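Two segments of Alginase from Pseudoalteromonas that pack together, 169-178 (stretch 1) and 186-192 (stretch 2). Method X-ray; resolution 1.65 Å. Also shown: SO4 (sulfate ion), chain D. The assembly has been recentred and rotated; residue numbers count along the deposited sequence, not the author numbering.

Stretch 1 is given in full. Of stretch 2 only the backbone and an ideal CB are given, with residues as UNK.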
# COMPACT_ATOMS: atom_id res chain seq x y z
N THR A 169 -12.01 -13.24 2.41
CA THR A 169 -12.01 -11.78 2.27
C THR A 169 -11.15 -11.07 3.31
O THR A 169 -11.21 -11.37 4.50
CB THR A 169 -13.44 -11.22 2.38
OG1 THR A 169 -14.35 -12.03 1.62
CG2 THR A 169 -13.49 -9.79 1.87
N LEU A 170 -10.33 -10.12 2.85
CA LEU A 170 -9.59 -9.24 3.74
C LEU A 170 -10.12 -7.82 3.62
O LEU A 170 -10.26 -7.30 2.52
CB LEU A 170 -8.09 -9.26 3.42
CG LEU A 170 -7.34 -10.58 3.58
CD1 LEU A 170 -5.91 -10.43 3.09
CD2 LEU A 170 -7.35 -11.04 5.04
N VAL A 171 -10.43 -7.21 4.76
CA VAL A 171 -10.90 -5.82 4.77
C VAL A 171 -9.99 -4.97 5.62
O VAL A 171 -9.84 -5.22 6.82
CB VAL A 171 -12.34 -5.72 5.31
CG1 VAL A 171 -12.67 -4.26 5.63
CG2 VAL A 171 -13.33 -6.30 4.32
N PHE A 172 -9.37 -3.97 5.01
CA PHE A 172 -8.42 -3.10 5.71
C PHE A 172 -9.04 -1.73 5.94
O PHE A 172 -9.35 -1.01 4.99
CB PHE A 172 -7.12 -2.97 4.92
CG PHE A 172 -6.43 -4.29 4.65
CD1 PHE A 172 -5.60 -4.86 5.60
CD2 PHE A 172 -6.64 -4.96 3.46
CE1 PHE A 172 -4.97 -6.08 5.37
CE2 PHE A 172 -6.01 -6.19 3.22
CZ PHE A 172 -5.19 -6.74 4.17
N VAL A 173 -9.22 -1.39 7.22
CA VAL A 173 -9.93 -0.18 7.61
C VAL A 173 -9.11 0.60 8.64
O VAL A 173 -9.31 0.46 9.85
CB VAL A 173 -11.29 -0.54 8.20
CG1 VAL A 173 -12.31 -0.78 7.09
CG2 VAL A 173 -11.16 -1.79 9.10
N PRO A 174 -8.16 1.40 8.16
CA PRO A 174 -7.24 2.14 9.03
C PRO A 174 -7.94 3.20 9.91
O PRO A 174 -7.41 3.52 10.97
CB PRO A 174 -6.28 2.80 8.03
CG PRO A 174 -7.09 2.90 6.77
CD PRO A 174 -7.88 1.64 6.73
N LEU A 175 -9.10 3.69 9.49
CA LEU A 175 -9.84 4.63 10.34
C LEU A 175 -10.35 3.93 11.60
O LEU A 175 -10.70 4.60 12.58
CB LEU A 175 -11.03 5.24 9.60
CG LEU A 175 -10.71 6.11 8.38
CD1 LEU A 175 -11.98 6.44 7.63
CD2 LEU A 175 -9.93 7.37 8.77
N GLU A 176 -10.46 2.62 11.56
CA GLU A 176 -10.86 1.82 12.72
C GLU A 176 -9.65 1.19 13.44
O GLU A 176 -9.52 1.27 14.65
CB GLU A 176 -11.89 0.76 12.31
CG GLU A 176 -13.09 1.33 11.59
CD GLU A 176 -14.01 0.28 11.02
OE1 GLU A 176 -14.37 -0.63 11.76
OE2 GLU A 176 -14.40 0.35 9.84
N ALA A 177 -8.75 0.58 12.66
CA ALA A 177 -7.57 -0.03 13.25
C ALA A 177 -6.62 1.01 13.83
O ALA A 177 -6.01 0.80 14.89
CB ALA A 177 -6.85 -0.91 12.23
N GLN A 178 -6.49 2.13 13.12
CA GLN A 178 -5.74 3.28 13.62
C GLN A 178 -4.32 2.94 14.07
O GLN A 178 -3.82 3.46 15.05
CB GLN A 178 -6.53 3.98 14.75
CG GLN A 178 -8.00 4.25 14.39
CD GLN A 178 -8.82 4.88 15.53
OE1 GLN A 178 -10.00 5.21 15.34
NE2 GLN A 178 -8.22 5.03 16.69
N UNK A 186 0.38 8.67 9.17
CA UNK A 186 -1.03 8.39 9.01
C UNK A 186 -1.47 7.24 9.89
O UNK A 186 -0.89 7.00 10.95
CB UNK A 186 -1.35 8.08 7.55
N UNK A 187 -2.51 6.55 9.45
CA UNK A 187 -3.02 5.38 10.14
C UNK A 187 -2.94 4.22 9.18
O UNK A 187 -3.18 4.39 7.99
CB UNK A 187 -4.45 5.59 10.64
N UNK A 188 -2.62 3.03 9.69
CA UNK A 188 -2.54 1.87 8.81
C UNK A 188 -3.30 0.65 9.32
O UNK A 188 -3.55 0.50 10.53
CB UNK A 188 -1.07 1.49 8.60
N UNK A 189 -3.64 -0.22 8.38
CA UNK A 189 -4.15 -1.55 8.65
C UNK A 189 -3.50 -2.41 7.58
O UNK A 189 -3.85 -2.31 6.41
CB UNK A 189 -5.68 -1.62 8.62
N UNK A 190 -2.54 -3.24 7.98
CA UNK A 190 -1.56 -3.74 7.03
C UNK A 190 -0.91 -5.05 7.49
O UNK A 190 -0.78 -5.30 8.70
CB UNK A 190 -0.48 -2.68 6.80
N UNK A 191 -0.51 -5.87 6.52
CA UNK A 191 0.30 -7.05 6.81
C UNK A 191 1.72 -6.81 6.31
O UNK A 191 1.92 -6.13 5.30
CB UNK A 191 -0.30 -8.30 6.17
N UNK A 192 2.71 -7.36 7.01
CA UNK A 192 4.10 -7.22 6.61
C UNK A 192 4.86 -8.54 6.74
O UNK A 192 4.66 -9.28 7.69
CB UNK A 192 4.78 -6.14 7.45
S SO4 D . 7.44 2.76 9.20
O1 SO4 D . 8.57 2.60 10.12
O2 SO4 D . 7.96 3.02 7.86
O3 SO4 D . 6.64 1.54 9.23
O4 SO4 D . 6.63 3.89 9.63

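Stretch 2 is an extended strand whose odd positions 187, 189 and 191 point CA-to-CB toward stretch 1, while 188 and 190 point away.

Position 186 has phi/psi of 164/-153, a region that glycine reaches far more easily than other residues. Its ideal CB has nothing of stretch 1 within 5.5 Å. The residue is Gly-186.

At position 187 the ideal CB lies 3.6 Å from Pro-174 O and 4.0 Å from Gln-178 CA. Stretch 1 offers the end of a short helix and the apolar side chains of Pro-174 and Leu-175. A large apolar or aromatic side chain would suit; leucine, methionine, phenylalanine or tryptophan are all plausible. The residue is Trp-187. Gln-178 CA sits over the face of its five-membered ring, 3.7 Å from the centroid, a CH-pi contact. Leu-175 CD2 reaches Trp-187 CE3 at 4.1 Å, and Pro-174 CB lies 4.1 Å from Trp-187 CB.

Position 188 points away, and its ideal CB is 5.4 Å from Pro-174 CB. Stretch 1 decides little, but the sulfate some distance beyond favours a long basic side chain, arginine or lysine. The residue is Arg-188. Its NH1 donates to SO4 O3 at 2.9 Å, and its NH2 to SO4 O4 at 3.2 Å.

At position 189 the ideal CB is 3.8 Å from Val-173 N and 3.9 Å from Ala-177 CB. The backbone NH of Val-173 invites an acceptor, and the Ala-177 methyl suits a flat ring. Histidine answers both; asparagine or aspartate could supply an acceptor alone. The residue is His-189. Val-173 N donates to His-189 ND1 at 3.0 Å and 164°, near the ring plane, so ND1 carries no proton in this bond. Ala-177 CB lies over the ring face, 3.5 Å from the centroid. Phe-172 turns its edge toward the face of this ring, with centroids 5.9 Å apart and planes at 82°.

Position 190 points away, and stretch 1 offers its CB nothing within 5.5 Å. Many residues would fit. Glu-190 is found here; its OE1 makes a long salt bridge of 3.6 Å with Arg-188 NH1.

Position 191 points toward stretch 1, but its ideal CB is still 5.2 Å from Phe-172 CE1. A long apolar or aromatic side chain could bridge that gap. The residue is Tyr-191. Its CD2 meets the edge of the Phe-172 ring at CE1, 3.6 Å away, and its CE2 lies 4.2 Å from Leu-170 CD2.

Position 192 is out of reach, so a polar or charged residue is as acceptable as any. It is Lys-192, extended beyond chi1.

Stretch 2 186-192: GWRHEYK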
# COMPACT_ATOMS: atom_id res chain seq x y z
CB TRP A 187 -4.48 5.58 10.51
CG TRP A 187 -4.69 6.23 11.83
CD1 TRP A 187 -3.77 6.40 12.83
CD2 TRP A 187 -5.90 6.83 12.30
NE1 TRP A 187 -4.35 7.05 13.90
CE2 TRP A 187 -5.66 7.31 13.60
CE3 TRP A 187 -7.18 6.98 11.74
CZ2 TRP A 187 -6.63 7.97 14.34
CZ3 TRP A 187 -8.15 7.61 12.49
CH2 TRP A 187 -7.87 8.09 13.78
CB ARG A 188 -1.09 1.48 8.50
CG ARG A 188 -0.43 0.67 9.62
CD ARG A 188 1.06 0.51 9.38
NE ARG A 188 1.75 1.79 9.29
CZ ARG A 188 3.06 1.93 9.14
NH1 ARG A 188 3.85 0.87 9.04
NH2 ARG A 188 3.58 3.15 9.07
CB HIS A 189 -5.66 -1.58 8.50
CG HIS A 189 -6.32 -2.66 9.30
ND1 HIS A 189 -7.65 -2.97 9.16
CD2 HIS A 189 -5.83 -3.50 10.24
CE1 HIS A 189 -7.96 -3.96 9.99
NE2 HIS A 189 -6.88 -4.29 10.66
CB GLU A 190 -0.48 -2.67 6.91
CG GLU A 190 0.61 -2.87 5.90
CD GLU A 190 1.53 -1.67 5.88
OE1 GLU A 190 2.40 -1.56 6.77
OE2 GLU A 190 1.36 -0.82 4.98
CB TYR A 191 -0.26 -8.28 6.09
CG TYR A 191 -1.50 -8.89 6.69
CD1 TYR A 191 -1.44 -9.62 7.87
CD2 TYR A 191 -2.73 -8.77 6.05
CE1 TYR A 191 -2.58 -10.19 8.41
CE2 TYR A 191 -3.87 -9.33 6.58
CZ TYR A 191 -3.79 -10.05 7.76
OH TYR A 191 -4.92 -10.60 8.29
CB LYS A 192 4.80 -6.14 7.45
CG LYS A 192 4.69 -6.38 8.95
CD LYS A 192 5.53 -5.40 9.75
CE LYS A 192 5.38 -5.67 11.26
NZ LYS A 192 6.23 -4.74 12.06
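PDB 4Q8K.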